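Local coordinates for histidine-containing Phosphotransfer Protein type 1, MtHPt1 (Medicago truncatula, PDB 3US6) that probably relays phosphoryl groups through an active histidine between cytokinin sensor histidine kinases and response regulators in plant two-component signalling, at residues V3-M6 / R7-V11; Y13-S16 / M17-G21; D24-F27 / L28-Q32; P39-V42 / F43-S47; V126-K129 / L130-L133. All coordinates share one frame; numbering follows the deposited sequence.

All five contacts are local, between side chains three or four residues apart on single helices. Interactions 1 and 2 lie in series on helix 3-19, interaction 3 on helix 25-32, interaction 4 at the start of helix 41-64 and interaction 5 in helix 109-142. Interaction 1 lies farthest out, its centre about 23 Å from the centre of the chain, and its side-chain bonding is a surface amide-guanidinium pair; interaction 5, with its centre about 9 Å from that of the chain, turns Leu130 and Leu133 inward and its charged pair outward. Phe27 of interaction 3 touches both leucines and Val42 of interaction 4. Interaction 2 mixes Met-aromatic packing with a helix end, whereas interactions 3 and 4 include helix starts.

Interaction 1: V3-M6 / R7-V11; sequences VGQM and RRQWV
Gln5 and Arg8 make the side-chain hydrogen bond of this first stretch of helix 3-19. Arg8 NH2 donates a hydrogen bond to Gln5 OE1 at 2.8 Å, with an N-H...O angle of 157°; the oxygen lies in the guanidinium plane, but the donor stands above the amide plane, the two planes being 73° apart. Arg8 NE adds a weak second bond to the same oxygen. The bend of Gln5 at chi2 (49°) carries the amide round to this edge, while Gly4 O and Gln5 CA sit over one guanidinium face.

In the backbone, successive i to i+4 bonds run from Arg7 N to Val3 O through Trp10 N to Met6 O. A water donates to Gly4 O at 2.9 Å and weakly accepts from Arg7 NH1; Arg7 NE is bonded to Ser146 O.

Apolar contact is lighter: Val3 CG1 meets Arg7 CD at 3.7 Å. Met6 and Trp10 instead pack on helix 109-142, where the indole NE1 of Trp10 bonds Glu137 OE2.

The chemistry is therefore divided: neutral amide and charged guanidinium pair on the exposed side, while buried Met6 and Trp10 fasten the helix to its neighbour by packing, with the indole N-H adding a polar tie.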
loop_
_atom_site.group_PDB
_atom_site.type_symbol
_atom_site.label_atom_id
_atom_site.label_comp_id
_atom_site.label_asym_id
_atom_site.label_seq_id
_atom_site.Cartn_x
_atom_site.Cartn_y
_atom_site.Cartn_z
ATOM N N VAL A 3 15.518 6.119 -22.616
ATOM C CA VAL A 3 15.855 5.604 -21.299
ATOM C C VAL A 3 16.160 6.724 -20.318
ATOM O O VAL A 3 15.730 6.669 -19.172
ATOM C CB VAL A 3 17.057 4.612 -21.379
ATOM C CG1 VAL A 3 17.908 4.627 -20.104
ATOM C CG2 VAL A 3 16.547 3.237 -21.641
ATOM N N GLY A 4 16.917 7.739 -20.743
ATOM C CA GLY A 4 17.239 8.838 -19.835
ATOM C C GLY A 4 16.002 9.575 -19.354
ATOM O O GLY A 4 15.879 9.954 -18.171
ATOM N N GLN A 5 15.086 9.790 -20.291
ATOM C CA GLN A 5 13.796 10.395 -19.977
ATOM C C GLN A 5 13.002 9.526 -19.032
ATOM O O GLN A 5 12.363 10.044 -18.118
ATOM C CB GLN A 5 12.978 10.646 -21.252
ATOM C CG GLN A 5 11.732 11.508 -21.028
ATOM C CD GLN A 5 12.020 12.798 -20.231
ATOM O OE1 GLN A 5 12.877 13.612 -20.613
ATOM N NE2 GLN A 5 11.300 12.981 -19.112
ATOM N N MET A 6 12.950 8.233 -19.276
ATOM C CA MET A 6 12.199 7.345 -18.422
ATOM C C MET A 6 12.773 7.390 -17.034
ATOM O O MET A 6 12.043 7.310 -16.041
ATOM C CB MET A 6 12.206 5.906 -18.922
ATOM C CG MET A 6 11.302 5.719 -20.082
ATOM S SD MET A 6 10.973 4.010 -20.551
ATOM C CE MET A 6 12.519 3.673 -21.174
ATOM N N ARG A 7 14.087 7.390 -16.928
ATOM C CA ARG A 7 14.714 7.478 -15.598
ATOM C C ARG A 7 14.335 8.762 -14.863
ATOM O O ARG A 7 14.037 8.726 -13.682
ATOM C CB ARG A 7 16.222 7.316 -15.690
ATOM C CG ARG A 7 16.612 5.890 -16.105
ATOM C CD ARG A 7 18.051 5.750 -16.529
ATOM N NE ARG A 7 18.818 5.510 -15.335
ATOM C CZ ARG A 7 19.462 6.456 -14.686
ATOM N NH1 ARG A 7 19.466 7.704 -15.148
ATOM N NH2 ARG A 7 20.104 6.130 -13.590
ATOM N N ARG A 8 14.348 9.875 -15.554
ATOM C CA ARG A 8 13.938 11.147 -14.925
ATOM C C ARG A 8 12.469 11.097 -14.500
ATOM O O ARG A 8 12.116 11.554 -13.397
ATOM C CB ARG A 8 14.189 12.325 -15.864
ATOM C CG ARG A 8 15.669 12.665 -16.096
ATOM C CD ARG A 8 15.848 13.972 -16.948
ATOM N NE ARG A 8 15.389 13.837 -18.335
ATOM C CZ ARG A 8 16.118 13.320 -19.319
ATOM N NH1 ARG A 8 17.346 12.875 -19.072
ATOM N NH2 ARG A 8 15.618 13.236 -20.551
ATOM N N GLN A 9 11.603 10.496 -15.305
ATOM C CA GLN A 9 10.212 10.327 -14.943
ATOM C C GLN A 9 10.017 9.488 -13.697
ATOM O O GLN A 9 9.175 9.782 -12.909
ATOM C CB GLN A 9 9.449 9.672 -16.080
ATOM C CG GLN A 9 9.374 10.494 -17.313
ATOM C CD GLN A 9 8.697 9.746 -18.443
ATOM O OE1 GLN A 9 8.918 8.584 -18.656
ATOM N NE2 GLN A 9 7.875 10.432 -19.151
ATOM N N TRP A 10 10.813 8.451 -13.559
ATOM C CA TRP A 10 10.789 7.604 -12.373
ATOM C C TRP A 10 11.172 8.368 -11.139
ATOM O O TRP A 10 10.475 8.304 -10.128
ATOM C CB TRP A 10 11.752 6.381 -12.556
ATOM C CG TRP A 10 11.781 5.367 -11.408
ATOM C CD1 TRP A 10 11.020 4.272 -11.284
ATOM C CD2 TRP A 10 12.584 5.446 -10.200
ATOM N NE1 TRP A 10 11.298 3.629 -10.085
ATOM C CE2 TRP A 10 12.216 4.365 -9.395
ATOM C CE3 TRP A 10 13.541 6.349 -9.728
ATOM C CZ2 TRP A 10 12.837 4.102 -8.184
ATOM C CZ3 TRP A 10 14.111 6.123 -8.519
ATOM C CH2 TRP A 10 13.773 5.016 -7.760
ATOM N N VAL A 11 12.271 9.087 -11.224
ATOM C CA VAL A 11 12.651 9.926 -10.076
ATOM C C VAL A 11 11.528 10.851 -9.642
ATOM O O VAL A 11 11.185 10.929 -8.449
ATOM C CB VAL A 11 13.949 10.727 -10.399
ATOM C CG1 VAL A 11 14.244 11.802 -9.367
ATOM C CG2 VAL A 11 15.129 9.766 -10.557
HETATM O O HOH W 1 18.301 9.995 -16.566
#

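Interaction 2: Y13-S16 / M17-G21; sequences YIKS and MFMEG
Met17 and Tyr13 form a Met-aromatic contact near the end of helix 3-19, a helix that closes in a Schellman motif at Gly21. Met17 SD stands 4.8 Å from the centroid of the Tyr13 ring, obliquely placed, and its nearest ring atom is CE2. CG of Met17 lies beside the backbone N (chi1 -69°), which directs the chain back toward Tyr13. Both side chains also reach Lys129 of helix 109-142, which ties this turn to the bundle.

Phe18 comes next, running with Ile14 toward helix 25-32. Ile14 CG1 meets the ring edge in plane, 3.6 Å from Phe18 CE2; beyond, Ile14 touches Phe27 and Phe18 touches Leu28. Met19 runs beside Lys15, its SD 3.6 Å from Lys15 CG.

Glu20 N bonds Ser16 O, and Glu20 O receives Arg92 NH1. A water donates to Glu20 OE1 at 2.8 Å; in one of two modelled conformers of Ser16 it also donates to Ser16 OG, which itself bonds Tyr13 O.

A backbone bond between Met17 and Leu23 accompanies the turn at the helix end. Gly21, with positive phi (92°), gives one of the bonds back into the last turn, its N lying 3.2 Å from Phe18 O.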
loop_
_atom_site.group_PDB
_atom_site.type_symbol
_atom_site.label_atom_id
_atom_site.label_comp_id
_atom_site.label_asym_id
_atom_site.label_seq_id
_atom_site.Cartn_x
_atom_site.Cartn_y
_atom_site.Cartn_z
ATOM N N TYR A 13 8.264 10.680 -10.344
ATOM C CA TYR A 13 7.064 9.975 -9.902
ATOM C C TYR A 13 7.219 9.433 -8.493
ATOM O O TYR A 13 6.356 9.638 -7.619
ATOM C CB TYR A 13 6.700 8.897 -10.915
ATOM C CG TYR A 13 5.275 8.372 -10.755
ATOM C CD1 TYR A 13 4.195 9.164 -11.132
ATOM C CD2 TYR A 13 5.002 7.149 -10.190
ATOM C CE1 TYR A 13 2.895 8.722 -10.975
ATOM C CE2 TYR A 13 3.708 6.689 -10.060
ATOM C CZ TYR A 13 2.676 7.495 -10.445
ATOM O OH TYR A 13 1.405 6.967 -10.280
ATOM N N ILE A 14 8.324 8.749 -8.224
ATOM C CA ILE A 14 8.496 8.158 -6.916
ATOM C C ILE A 14 8.686 9.296 -5.902
ATOM O O ILE A 14 8.197 9.166 -4.749
ATOM C CB ILE A 14 9.641 7.136 -6.842
ATOM C CG1 ILE A 14 9.389 6.219 -5.628
ATOM C CG2 ILE A 14 11.031 7.751 -6.871
ATOM C CD1 ILE A 14 10.360 5.059 -5.506
ATOM N N LYS A 15 9.341 10.386 -6.250
ATOM C CA LYS A 15 9.452 11.473 -5.313
ATOM C C LYS A 15 8.092 12.026 -4.931
ATOM O O LYS A 15 7.895 12.403 -3.819
ATOM C CB LYS A 15 10.351 12.565 -5.876
ATOM C CG LYS A 15 10.489 13.752 -5.009
ATOM C CD LYS A 15 11.865 14.427 -5.154
ATOM C CE LYS A 15 12.430 14.337 -6.525
ATOM N NZ LYS A 15 13.142 15.621 -6.882
ATOM N N SER A 16 7.168 12.085 -5.874
ATOM C CA SER A 16 5.814 12.546 -5.533
ATOM C C SER A 16 5.177 11.589 -4.560
ATOM O O SER A 16 4.502 12.006 -3.642
ATOM C CB SER A 16 4.959 12.694 -6.799
ATOM O OG SER A 16 4.527 11.468 -7.411
ATOM N N MET A 17 5.434 10.313 -4.741
ATOM C CA MET A 17 4.825 9.309 -3.839
ATOM C C MET A 17 5.336 9.493 -2.438
ATOM O O MET A 17 4.587 9.366 -1.482
ATOM C CB MET A 17 5.078 7.892 -4.364
ATOM C CG MET A 17 4.324 7.586 -5.647
ATOM S SD MET A 17 4.573 5.924 -6.270
ATOM C CE MET A 17 3.634 5.024 -5.063
ATOM N N PHE A 18 6.644 9.749 -2.268
ATOM C CA PHE A 18 7.183 9.962 -0.932
ATOM C C PHE A 18 6.671 11.301 -0.382
ATOM O O PHE A 18 6.315 11.386 0.800
ATOM C CB PHE A 18 8.741 9.896 -0.893
ATOM C CG PHE A 18 9.283 8.517 -0.923
ATOM C CD1 PHE A 18 9.519 7.855 0.262
ATOM C CD2 PHE A 18 9.463 7.854 -2.067
ATOM C CE1 PHE A 18 9.994 6.570 0.258
ATOM C CE2 PHE A 18 9.974 6.548 -2.062
ATOM C CZ PHE A 18 10.203 5.932 -0.926
ATOM N N MET A 19 6.656 12.361 -1.188
ATOM C CA MET A 19 6.335 13.681 -0.672
ATOM C C MET A 19 4.881 13.739 -0.234
ATOM O O MET A 19 4.572 14.422 0.746
ATOM C CB MET A 19 6.599 14.744 -1.726
ATOM C CG MET A 19 8.052 14.982 -1.843
ATOM S SD MET A 19 8.557 16.142 -3.153
ATOM C CE MET A 19 7.922 17.669 -2.463
ATOM N N GLU A 20 4.018 13.021 -0.913
ATOM C CA GLU A 20 2.580 13.016 -0.643
ATOM C C GLU A 20 2.211 11.988 0.430
ATOM O O GLU A 20 1.061 11.935 0.806
ATOM C CB GLU A 20 1.781 12.782 -1.900
ATOM C CG GLU A 20 1.989 13.961 -2.876
ATOM C CD GLU A 20 1.457 13.742 -4.267
ATOM O OE1 GLU A 20 0.884 12.697 -4.604
ATOM O OE2 GLU A 20 1.531 14.721 -5.050
ATOM N N GLY A 21 3.164 11.160 0.870
ATOM C CA GLY A 21 2.924 10.227 1.943
ATOM C C GLY A 21 2.466 8.866 1.527
ATOM O O GLY A 21 2.175 8.089 2.417
HETATM O O HOH W 2 2.072 10.396 -5.716
#

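Interaction 3: D24-F27 / L28-Q32; sequences DGQF and LQLQQ
Phe27 overlaps the end of Gln31 obliquely, one turn on in helix 25-32: in the given one of two modelled Gln31 conformers, Phe27 CE2 and Gln31 NE2 are 3.4 Å apart, the amide tilted 56° from the ring. With CG anti to the backbone nitrogen (chi1 -175°), the ring extends into the bundle, where it touches Ile14 and Val42. Leu30 CD1 also nears the ring, 4.3 Å from Phe27 CD1, before Leu30 packs on Val42 and Val45 of helix 41-64.

On the more exposed side, Gln26 and Gln29 join their amides. Gln26 NE2 donates to Gln29 OE1 at 2.9 Å and 154°, yet it stands almost directly above the acceptor's carbonyl plane, so the bond is straight at the hydrogen but poorly aimed at the oxygen. The two amides are nearly perpendicular, and the bend of Gln26 at chi2 brings its end over Gln29. An alanine here would remove the donor and probably leave Gln29 OE1 without this partner, setting that amide freer to turn.

The backbone of Gln26 is used as well: its N-H bonds Asp24 OD1 at 2.8 Å, approaching out of the carboxylate plane. Phe27 N bonds Asp24 O, while Gln29 N and Leu30 N pair with Gly25 O and Gln26 O. Asp24 is thus the N-cap of a short amphipathic helix whose Phe27 and Leu30 face the helical bundle.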
loop_
_atom_site.group_PDB
_atom_site.type_symbol
_atom_site.label_atom_id
_atom_site.label_comp_id
_atom_site.label_asym_id
_atom_site.label_seq_id
_atom_site.Cartn_x
_atom_site.Cartn_y
_atom_site.Cartn_z
ATOM N N ASP A 24 6.815 5.446 2.399
ATOM C CA ASP A 24 7.767 5.878 3.400
ATOM C C ASP A 24 9.025 5.050 3.337
ATOM O O ASP A 24 9.248 4.267 2.401
ATOM C CB ASP A 24 7.161 5.899 4.820
ATOM C CG ASP A 24 6.924 4.528 5.388
ATOM O OD1 ASP A 24 7.451 3.526 4.853
ATOM O OD2 ASP A 24 6.237 4.423 6.426
ATOM N N GLY A 25 9.901 5.246 4.310
ATOM C CA GLY A 25 11.211 4.629 4.283
ATOM C C GLY A 25 11.171 3.127 4.293
ATOM O O GLY A 25 12.195 2.484 3.951
ATOM N N GLN A 26 10.054 2.511 4.644
ATOM C CA GLN A 26 10.053 1.068 4.628
ATOM C C GLN A 26 10.033 0.588 3.162
ATOM O O GLN A 26 10.539 -0.542 2.864
ATOM C CB GLN A 26 8.920 0.505 5.425
ATOM C CG GLN A 26 8.744 -0.927 5.225
ATOM C CD GLN A 26 9.977 -1.718 5.631
ATOM O OE1 GLN A 26 10.250 -2.839 5.098
ATOM N NE2 GLN A 26 10.764 -1.127 6.579
ATOM N N PHE A 27 9.542 1.415 2.229
ATOM C CA PHE A 27 9.613 0.999 0.829
ATOM C C PHE A 27 11.062 1.011 0.383
ATOM O O PHE A 27 11.493 0.128 -0.361
ATOM C CB PHE A 27 8.748 1.885 -0.033
ATOM C CG PHE A 27 8.691 1.419 -1.465
ATOM C CD1 PHE A 27 7.840 0.366 -1.789
ATOM C CD2 PHE A 27 9.437 2.007 -2.447
ATOM C CE1 PHE A 27 7.749 -0.099 -3.079
ATOM C CE2 PHE A 27 9.386 1.555 -3.732
ATOM C CZ PHE A 27 8.540 0.467 -4.049
ATOM N N LEU A 28 11.854 1.960 0.866
ATOM C CA LEU A 28 13.285 1.952 0.564
ATOM C C LEU A 28 13.997 0.749 1.156
ATOM O O LEU A 28 14.962 0.231 0.590
ATOM C CB LEU A 28 13.937 3.203 1.117
ATOM C CG LEU A 28 13.372 4.471 0.559
ATOM C CD1 LEU A 28 14.319 5.543 1.042
ATOM C CD2 LEU A 28 13.315 4.450 -0.951
ATOM N N GLN A 29 13.587 0.308 2.330
ATOM C CA GLN A 29 14.117 -0.944 2.906
ATOM C C GLN A 29 13.869 -2.196 2.044
ATOM O O GLN A 29 14.780 -3.037 1.881
ATOM C CB GLN A 29 13.616 -1.150 4.321
ATOM C CG GLN A 29 14.019 -2.491 4.906
ATOM C CD GLN A 29 13.497 -2.647 6.332
ATOM O OE1 GLN A 29 13.570 -1.698 7.151
ATOM N NE2 GLN A 29 12.865 -3.791 6.602
ATOM N N LEU A 30 12.707 -2.297 1.402
ATOM C CA LEU A 30 12.467 -3.409 0.470
ATOM C C LEU A 30 13.433 -3.328 -0.660
ATOM O O LEU A 30 13.991 -4.341 -1.090
ATOM C CB LEU A 30 11.065 -3.334 -0.152
ATOM C CG LEU A 30 9.913 -3.530 0.735
ATOM C CD1 LEU A 30 8.695 -3.529 -0.244
ATOM C CD2 LEU A 30 10.030 -4.834 1.534
ATOM N N GLN A 31 13.669 -2.114 -1.148
ATOM C CA GLN A 31 14.614 -1.918 -2.237
ATOM C C GLN A 31 16.041 -2.349 -1.845
ATOM O O GLN A 31 16.805 -2.824 -2.681
ATOM C CB GLN A 31 14.553 -0.439 -2.703
ATOM C CG GLN A 31 13.245 0.010 -3.381
ATOM C CD GLN A 31 13.263 1.521 -3.678
ATOM O OE1 GLN A 31 13.904 2.289 -2.960
ATOM N NE2 GLN A 31 12.572 1.936 -4.721
ATOM N N GLN A 32 16.389 -2.203 -0.588
ATOM C CA GLN A 32 17.695 -2.576 -0.108
ATOM C C GLN A 32 17.934 -4.068 -0.271
ATOM O O GLN A 32 19.054 -4.475 -0.475
ATOM C CB GLN A 32 17.909 -2.151 1.334
ATOM C CG GLN A 32 18.166 -0.683 1.526
ATOM C CD GLN A 32 18.151 -0.279 2.992
ATOM O OE1 GLN A 32 17.335 0.517 3.408
ATOM N NE2 GLN A 32 19.029 -0.858 3.767
#

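Interaction 4: P39-V42 / F43-S47; sequences PEFV and FEVVS
Glu44 N donates to Glu40 O at 3.0 Å in the first turn of helix 41-64, one of the helices of this HPt bundle, with Glu40 at the N-cap position. Val45 N and Val46 N follow with bonds to Phe41 O and Val42 O, the latter 2.9 Å and almost straight at 175°. The N-H of Val42, too early in the helix to find a carbonyl one turn back, is taken by Gln34 OE1. Phe43 N donates to a water at 3.0 Å, which in turn gives a weak bond to Pro39 O.

Around this polar frame the extended Glu44 chain, its CG set beside the backbone N (chi1 -62°), runs along the carbonyl of Glu40. Glu44 CG comes within 3.1 Å of Glu40 O, while Glu44 OE2 lies 3.7 Å from Glu40 CB. The two carboxylates themselves stay well apart, with Glu40 OE1 and Glu44 OE2 separated by 6.3 Å, which probably limits their repulsion.

The packing is led by Phe41 and Val45. Val45 CG2 is placed beside its backbone nitrogen, opposite the carbonyl carbon, and this sets it over one ring face in a CH-pi contact, 3.7 Å from the centroid. Phe41 also touches Leu33 and Gln34. Val42 and Val46 are turned inward, the first toward Phe27 and Leu30 of helix 25-32, the second toward Leu130 of helix 109-142. At the far end, Ser47 OG reaches Phe43 O in one of two modelled conformers, while Ser47 N bonds the same oxygen at 2.9 Å.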
loop_
_atom_site.group_PDB
_atom_site.type_symbol
_atom_site.label_atom_id
_atom_site.label_comp_id
_atom_site.label_asym_id
_atom_site.label_seq_id
_atom_site.Cartn_x
_atom_site.Cartn_y
_atom_site.Cartn_z
ATOM N N PRO A 39 16.112 -9.484 -8.761
ATOM C CA PRO A 39 15.739 -8.181 -9.261
ATOM C C PRO A 39 14.257 -7.927 -9.218
ATOM O O PRO A 39 13.811 -6.789 -9.483
ATOM C CB PRO A 39 16.199 -8.298 -10.729
ATOM C CG PRO A 39 16.203 -9.756 -10.947
ATOM C CD PRO A 39 16.703 -10.349 -9.808
ATOM N N GLU A 40 13.479 -8.975 -8.938
ATOM C CA GLU A 40 12.017 -8.866 -8.859
ATOM C C GLU A 40 11.452 -8.985 -7.448
ATOM O O GLU A 40 10.216 -9.081 -7.287
ATOM C CB GLU A 40 11.398 -9.980 -9.713
ATOM C CG GLU A 40 11.932 -9.986 -11.176
ATOM C CD GLU A 40 11.783 -8.648 -11.915
ATOM O OE1 GLU A 40 10.905 -7.852 -11.548
ATOM O OE2 GLU A 40 12.534 -8.386 -12.883
ATOM N N PHE A 41 12.301 -8.890 -6.422
ATOM C CA PHE A 41 11.827 -9.016 -5.063
ATOM C C PHE A 41 10.722 -7.988 -4.692
ATOM O O PHE A 41 9.731 -8.342 -4.063
ATOM C CB PHE A 41 13.032 -8.852 -4.112
ATOM C CG PHE A 41 12.662 -8.826 -2.646
ATOM C CD1 PHE A 41 12.099 -9.970 -2.007
ATOM C CD2 PHE A 41 12.858 -7.696 -1.931
ATOM C CE1 PHE A 41 11.775 -9.859 -0.661
ATOM C CE2 PHE A 41 12.476 -7.626 -0.555
ATOM C CZ PHE A 41 11.970 -8.726 0.014
ATOM N N VAL A 42 10.906 -6.721 -5.013
ATOM C CA VAL A 42 9.924 -5.704 -4.642
ATOM C C VAL A 42 8.574 -5.972 -5.307
ATOM O O VAL A 42 7.562 -5.935 -4.656
ATOM C CB VAL A 42 10.467 -4.262 -4.903
ATOM C CG1 VAL A 42 9.383 -3.216 -4.667
ATOM C CG2 VAL A 42 11.685 -3.948 -4.096
ATOM N N PHE A 43 8.621 -6.253 -6.591
ATOM C CA PHE A 43 7.408 -6.635 -7.318
ATOM C C PHE A 43 6.681 -7.794 -6.602
ATOM O O PHE A 43 5.461 -7.820 -6.418
ATOM C CB PHE A 43 7.749 -7.032 -8.747
ATOM C CG PHE A 43 6.571 -7.496 -9.516
ATOM C CD1 PHE A 43 5.850 -6.615 -10.293
ATOM C CD2 PHE A 43 6.170 -8.815 -9.473
ATOM C CE1 PHE A 43 4.759 -7.055 -11.019
ATOM C CE2 PHE A 43 5.078 -9.245 -10.170
ATOM C CZ PHE A 43 4.365 -8.342 -10.948
ATOM N N GLU A 44 7.446 -8.823 -6.229
ATOM C CA GLU A 44 6.841 -9.997 -5.618
ATOM C C GLU A 44 6.178 -9.672 -4.280
ATOM O O GLU A 44 5.099 -10.166 -3.958
ATOM C CB GLU A 44 7.884 -11.112 -5.466
ATOM C CG GLU A 44 8.382 -11.502 -6.832
ATOM C CD GLU A 44 9.598 -12.420 -6.794
ATOM O OE1 GLU A 44 10.140 -12.629 -5.678
ATOM O OE2 GLU A 44 9.985 -12.924 -7.885
ATOM N N VAL A 45 6.852 -8.836 -3.484
ATOM C CA VAL A 45 6.360 -8.503 -2.175
ATOM C C VAL A 45 5.099 -7.640 -2.324
ATOM O O VAL A 45 4.136 -7.882 -1.641
ATOM C CB VAL A 45 7.417 -7.730 -1.355
ATOM C CG1 VAL A 45 6.816 -7.152 -0.058
ATOM C CG2 VAL A 45 8.591 -8.646 -0.979
ATOM N N VAL A 46 5.144 -6.645 -3.203
ATOM C CA VAL A 46 3.945 -5.802 -3.472
ATOM C C VAL A 46 2.761 -6.690 -3.939
ATOM O O VAL A 46 1.622 -6.470 -3.476
ATOM C CB VAL A 46 4.315 -4.687 -4.462
ATOM C CG1 VAL A 46 3.114 -3.979 -4.965
ATOM C CG2 VAL A 46 5.294 -3.663 -3.738
ATOM N N SER A 47 3.061 -7.660 -4.809
ATOM C CA SER A 47 2.025 -8.591 -5.288
ATOM C C SER A 47 1.388 -9.380 -4.187
ATOM O O SER A 47 0.158 -9.530 -4.144
ATOM C CB SER A 47 2.575 -9.533 -6.337
ATOM O OG SER A 47 2.719 -8.813 -7.523
HETATM O O HOH W 3 10.932 -5.399 -8.327
#

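Interaction 5: V126-K129 / L130-L133; sequences VKNK and LETL
Lys127 and Glu131 meet through different first torsions: CG of Lys127 is anti to its nitrogen (chi1 172°) and CG of Glu131 anti to its carbonyl carbon (chi1 -66°), which brings the extended chains across one another. The carboxylate reaches the lysine's methylene rather than its charge, Glu131 OE2 lying 3.4 Å from Lys127 CE. Lys127 NZ is 4.2 Å from Glu131 OE2, too far for a salt bridge, though probably close enough to attract. A water bridges the gap, donating to Glu131 OE2 at 2.9 Å and weakly accepting from Lys127 NZ.

The other carboxylate oxygen, OE1, takes a second water at 2.8 Å that also donates weakly to Asn128 OD1; Asn128 ND2 itself is bonded to Leu124 O. A leucine in place of Glu131 would probably leave both waters without their carboxylate acceptor and Lys127 without its nearby opposite charge.

Away from this side, Val126 and Leu130 run side by side, CG2 of the valine 4.1 Å from CD1 of the leucine, with Leu130 going on to Val46 and Phe50. Backbone bonds from Leu130 N to Val126 O through Leu133 N to Lys129 O keep the turn regular, and Thr132 OG1 adds a weak bond to Asn128 O. Such a division, leucines inward against helices 3-19 and 41-64 and hydrated charges along another side, is that of an amphipathic helix in the HPt helical bundle.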
loop_
_atom_site.group_PDB
_atom_site.type_symbol
_atom_site.label_atom_id
_atom_site.label_comp_id
_atom_site.label_asym_id
_atom_site.label_seq_id
_atom_site.Cartn_x
_atom_site.Cartn_y
_atom_site.Cartn_z
ATOM N N VAL A 126 -2.581 3.755 -3.667
ATOM C CA VAL A 126 -1.214 3.303 -3.682
ATOM C C VAL A 126 -1.056 2.075 -4.586
ATOM O O VAL A 126 0.019 1.933 -5.183
ATOM C CB VAL A 126 -0.640 3.084 -2.254
ATOM C CG1 VAL A 126 -1.163 1.838 -1.592
ATOM C CG2 VAL A 126 0.868 3.116 -2.272
ATOM N N LYS A 127 -2.072 1.203 -4.695
ATOM C CA LYS A 127 -1.971 0.091 -5.624
ATOM C C LYS A 127 -1.772 0.624 -7.027
ATOM O O LYS A 127 -0.868 0.143 -7.729
ATOM C CB LYS A 127 -3.208 -0.779 -5.552
ATOM C CG LYS A 127 -3.280 -1.859 -6.615
ATOM C CD LYS A 127 -4.544 -2.686 -6.513
ATOM C CE LYS A 127 -4.432 -3.901 -7.444
ATOM N NZ LYS A 127 -5.789 -4.363 -7.837
ATOM N N ASN A 128 -2.640 1.506 -7.466
ATOM C CA ASN A 128 -2.542 2.052 -8.793
ATOM C C ASN A 128 -1.178 2.725 -9.010
ATOM O O ASN A 128 -0.556 2.507 -10.060
ATOM C CB ASN A 128 -3.703 2.937 -9.134
ATOM C CG ASN A 128 -4.922 2.120 -9.484
ATOM O OD1 ASN A 128 -5.085 1.668 -10.609
ATOM N ND2 ASN A 128 -5.801 1.968 -8.503
ATOM N N LYS A 129 -0.718 3.528 -8.064
ATOM C CA LYS A 129 0.529 4.264 -8.246
ATOM C C LYS A 129 1.693 3.252 -8.315
ATOM O O LYS A 129 2.673 3.424 -9.090
ATOM C CB LYS A 129 0.762 5.260 -7.113
ATOM C CG LYS A 129 -0.202 6.426 -7.159
ATOM C CD LYS A 129 -0.089 7.248 -5.897
ATOM C CE LYS A 129 -0.931 8.532 -5.883
ATOM N NZ LYS A 129 -0.442 9.504 -6.831
ATOM N N LEU A 130 1.682 2.219 -7.465
ATOM C CA LEU A 130 2.714 1.192 -7.496
ATOM C C LEU A 130 2.748 0.452 -8.827
ATOM O O LEU A 130 3.827 0.145 -9.351
ATOM C CB LEU A 130 2.582 0.201 -6.347
ATOM C CG LEU A 130 3.045 0.726 -4.989
ATOM C CD1 LEU A 130 2.689 -0.192 -3.890
ATOM C CD2 LEU A 130 4.555 0.920 -4.994
ATOM N N GLU A 131 1.575 0.168 -9.384
ATOM C CA GLU A 131 1.524 -0.509 -10.697
ATOM C C GLU A 131 2.212 0.368 -11.739
ATOM O O GLU A 131 2.938 -0.128 -12.604
ATOM C CB GLU A 131 0.119 -0.882 -11.067
ATOM C CG GLU A 131 -0.413 -1.927 -10.134
ATOM C CD GLU A 131 -1.851 -2.300 -10.464
ATOM O OE1 GLU A 131 -2.638 -1.486 -11.012
ATOM O OE2 GLU A 131 -2.311 -3.394 -10.077
ATOM N N THR A 132 1.895 1.640 -11.740
ATOM C CA THR A 132 2.515 2.613 -12.643
ATOM C C THR A 132 4.062 2.652 -12.436
ATOM O O THR A 132 4.847 2.618 -13.393
ATOM C CB THR A 132 1.895 3.992 -12.514
ATOM O OG1 THR A 132 0.554 3.900 -12.992
ATOM C CG2 THR A 132 2.662 5.080 -13.304
ATOM N N LEU A 133 4.508 2.775 -11.206
ATOM C CA LEU A 133 5.925 2.784 -10.886
ATOM C C LEU A 133 6.616 1.510 -11.382
ATOM O O LEU A 133 7.666 1.583 -12.020
ATOM C CB LEU A 133 6.060 2.948 -9.368
ATOM C CG LEU A 133 7.510 3.112 -8.915
ATOM C CD1 LEU A 133 8.025 4.481 -9.222
ATOM C CD2 LEU A 133 7.619 2.780 -7.412
HETATM O O HOH W 4 -4.732 -4.533 -11.127
HETATM O O HOH W 5 -2.774 0.586 -12.831
#